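Local coordinates for serine protease inhibitor 2 (Anopheles gambiae, PDB 3PZF), which inhibits the clip-domain serine proteases CLIPB9, CLIPB10 and CLIPB4 and so restrains melanization in the mosquito hemolymph, at residues N258-L261 against D262-S266. Sequence-based numbering, arbitrary orientation.
Sequences NQVL and DRINS
Val260 and Ile264, one helical turn apart, meet near the C-terminal end of the short helix 257-263, the CG1 methyl of Val260 4.1 Å from CD1 of Ile264 as they pass at a slant. Val260 has CG1 anti to its own nitrogen (chi1 172°), setting that methyl beside the carbonyl carbon, on the side of Ile264. Leu261 joins more loosely, its CD2 4.5 Å from Ile264 CD1. Branched aliphatic chains suit this face because apolar neighbours close it: Ile249 and Pro251 of strand 244-251 against Val260, Phe34 of helix 24-35 against Leu261, and Ile249, Leu27 and Leu230 against Ile264.

In the backbone, Asp262 N still makes a helical bond to Asn258 O, 3.1 Å long and fairly straight at 160°. Beyond it the i to i+4 bonds weaken and i to i+3 bonds take over: Arg263 N reaches Val260 O at 3.0 Å, and Ile264 N Leu261 O at 2.9 Å, each donor well above its carbonyl plane.

Charged and amide chains suit the exposed other side, where their ends can meet water or an opposite charge. Asp262 turns its carboxylate back toward the Asn258 carbonyl, OD2 3.4 Å from Asn258 O, two acceptors that do not bond. The bent chain of Arg263 leads away to a salt bridge with Asp229, and Gln259 OE1 accepts a bond from Thr256 N.

Lys31 NZ of helix 24-35 hydrogen-bonds to Ile264 O and weakly to Leu261 O, a cationic donor probably favoured by the helix dipole at this C-terminal end; apolar burial and polar bonds thus fasten this turn to the serpin body.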
ATOM      1  N   ASN A 258      18.315  -3.148   2.629  1.00 28.69           N
ATOM      2  CA  ASN A 258      18.594  -1.738   2.872  1.00 31.04           C
ATOM      3  C   ASN A 258      19.482  -1.133   1.770  1.00 30.93           C
ATOM      4  O   ASN A 258      19.226  -0.026   1.296  1.00 33.19           O
ATOM      5  CB  ASN A 258      19.211  -1.541   4.272  1.00 30.85           C
ATOM      6  CG  ASN A 258      18.145  -1.328   5.369  1.00 61.94           C
ATOM      7  OD1 ASN A 258      18.327  -1.748   6.516  1.00 61.43           O
ATOM      8  ND2 ASN A 258      17.034  -0.677   5.015  1.00 54.41           N
ATOM      9  N   GLN A 259      20.506  -1.864   1.335  1.00 29.48           N
ATOM     10  CA  GLN A 259      21.366  -1.364   0.264  1.00 29.62           C
ATOM     11  C   GLN A 259      20.590  -1.215  -1.045  1.00 31.59           C
ATOM     12  O   GLN A 259      20.740  -0.224  -1.740  1.00 34.24           O
ATOM     13  CB  GLN A 259      22.595  -2.288   0.075  1.00 26.47           C
ATOM     14  CG  GLN A 259      23.483  -2.345   1.349  1.00 40.82           C
ATOM     15  CD  GLN A 259      24.634  -3.347   1.266  1.00 44.14           C
ATOM     16  OE1 GLN A 259      24.481  -4.439   0.729  1.00 43.32           O
ATOM     17  NE2 GLN A 259      25.788  -2.972   1.806  1.00 46.19           N
ATOM     18  N   VAL A 260      19.763  -2.203  -1.382  1.00 30.38           N
ATOM     19  CA  VAL A 260      18.969  -2.130  -2.596  1.00 27.30           C
ATOM     20  C   VAL A 260      17.971  -0.950  -2.488  1.00 30.18           C
ATOM     21  O   VAL A 260      17.786  -0.170  -3.428  1.00 30.64           O
ATOM     22  CB  VAL A 260      18.253  -3.475  -2.859  1.00 22.68           C
ATOM     23  CG1 VAL A 260      17.270  -3.346  -4.024  1.00 28.69           C
ATOM     24  CG2 VAL A 260      19.288  -4.599  -3.119  1.00 29.12           C
ATOM     25  N   LEU A 261      17.358  -0.782  -1.320  1.00 28.98           N
ATOM     26  CA  LEU A 261      16.455   0.356  -1.111  1.00 24.91           C
ATOM     27  C   LEU A 261      17.094   1.716  -1.434  1.00 31.32           C
ATOM     28  O   LEU A 261      16.505   2.538  -2.130  1.00 31.95           O
ATOM     29  CB  LEU A 261      15.923   0.365   0.319  1.00 30.18           C
ATOM     30  CG  LEU A 261      14.789  -0.632   0.556  1.00 37.39           C
ATOM     31  CD1 LEU A 261      14.419  -0.627   2.019  1.00 43.31           C
ATOM     32  CD2 LEU A 261      13.553  -0.302  -0.296  1.00 32.69           C
ATOM     33  N   ASP A 262      18.307   1.947  -0.941  1.00 36.46           N
ATOM     34  CA  ASP A 262      19.001   3.210  -1.179  1.00 32.84           C
ATOM     35  C   ASP A 262      19.235   3.483  -2.661  1.00 40.00           C
ATOM     36  O   ASP A 262      19.422   4.629  -3.070  1.00 43.31           O
ATOM     37  CB  ASP A 262      20.347   3.220  -0.449  1.00 46.98           C
ATOM     38  CG  ASP A 262      20.191   3.262   1.063  1.00 49.57           C
ATOM     39  OD1 ASP A 262      19.177   3.813   1.542  1.00 46.97           O
ATOM     40  OD2 ASP A 262      21.082   2.743   1.773  1.00 52.81           O
ATOM     41  N   ARG A 263      19.231   2.423  -3.459  1.00 32.20           N
ATOM     42  CA  ARG A 263      19.475   2.525  -4.896  1.00 33.93           C
ATOM     43  C   ARG A 263      18.196   2.814  -5.644  1.00 39.54           C
ATOM     44  O   ARG A 263      18.230   3.242  -6.796  1.00 34.37           O
ATOM     45  CB  ARG A 263      20.067   1.212  -5.446  1.00 31.29           C
ATOM     46  CG  ARG A 263      21.523   0.952  -5.053  1.00 48.91           C
ATOM     47  CD  ARG A 263      22.452   1.964  -5.703  1.00 64.26           C
ATOM     48  NE  ARG A 263      22.392   1.900  -7.163  1.00 66.59           N
ATOM     49  CZ  ARG A 263      22.869   2.837  -7.979  1.00 65.42           C
ATOM     50  NH1 ARG A 263      23.443   3.926  -7.480  1.00 63.20           N
ATOM     51  NH2 ARG A 263      22.765   2.686  -9.295  1.00 54.59           N
ATOM     52  N   ILE A 264      17.062   2.553  -4.999  1.00 32.50           N
ATOM     53  CA  ILE A 264      15.773   2.706  -5.656  1.00 28.12           C
ATOM     54  C   ILE A 264      15.235   4.116  -5.550  1.00 30.75           C
ATOM     55  O   ILE A 264      15.166   4.680  -4.465  1.00 32.85           O
ATOM     56  CB  ILE A 264      14.732   1.758  -5.054  1.00 25.33           C
ATOM     57  CG1 ILE A 264      15.081   0.306  -5.419  1.00 24.46           C
ATOM     58  CG2 ILE A 264      13.340   2.109  -5.559  1.00 26.58           C
ATOM     59  CD1 ILE A 264      14.189  -0.691  -4.711  1.00 25.11           C
ATOM     60  N   ASN A 265      14.862   4.674  -6.702  1.00 31.01           N
ATOM     61  CA  ASN A 265      14.157   5.949  -6.773  1.00 29.49           C
ATOM     62  C   ASN A 265      13.312   5.861  -8.028  1.00 28.13           C
ATOM     63  O   ASN A 265      13.347   4.844  -8.709  1.00 30.08           O
ATOM     64  CB  ASN A 265      15.135   7.123  -6.802  1.00 29.40           C
ATOM     65  CG  ASN A 265      16.191   6.969  -7.889  1.00 39.17           C
ATOM     66  OD1 ASN A 265      15.871   7.011  -9.067  1.00 37.91           O
ATOM     67  ND2 ASN A 265      17.448   6.793  -7.492  1.00 48.63           N
ATOM     68  N   SER A 266      12.521   6.877  -8.342  1.00 29.46           N
ATOM     69  CA  SER A 266      11.603   6.730  -9.467  1.00 23.96           C
ATOM     70  C   SER A 266      12.316   6.355 -10.768  1.00 30.66           C
ATOM     71  O   SER A 266      11.822   5.517 -11.517  1.00 26.76           O
ATOM     72  CB  SER A 266      10.794   8.008  -9.684  1.00 25.98           C
ATOM     73  OG  SER A 266       9.906   8.166  -8.583  1.00 36.23           O
TER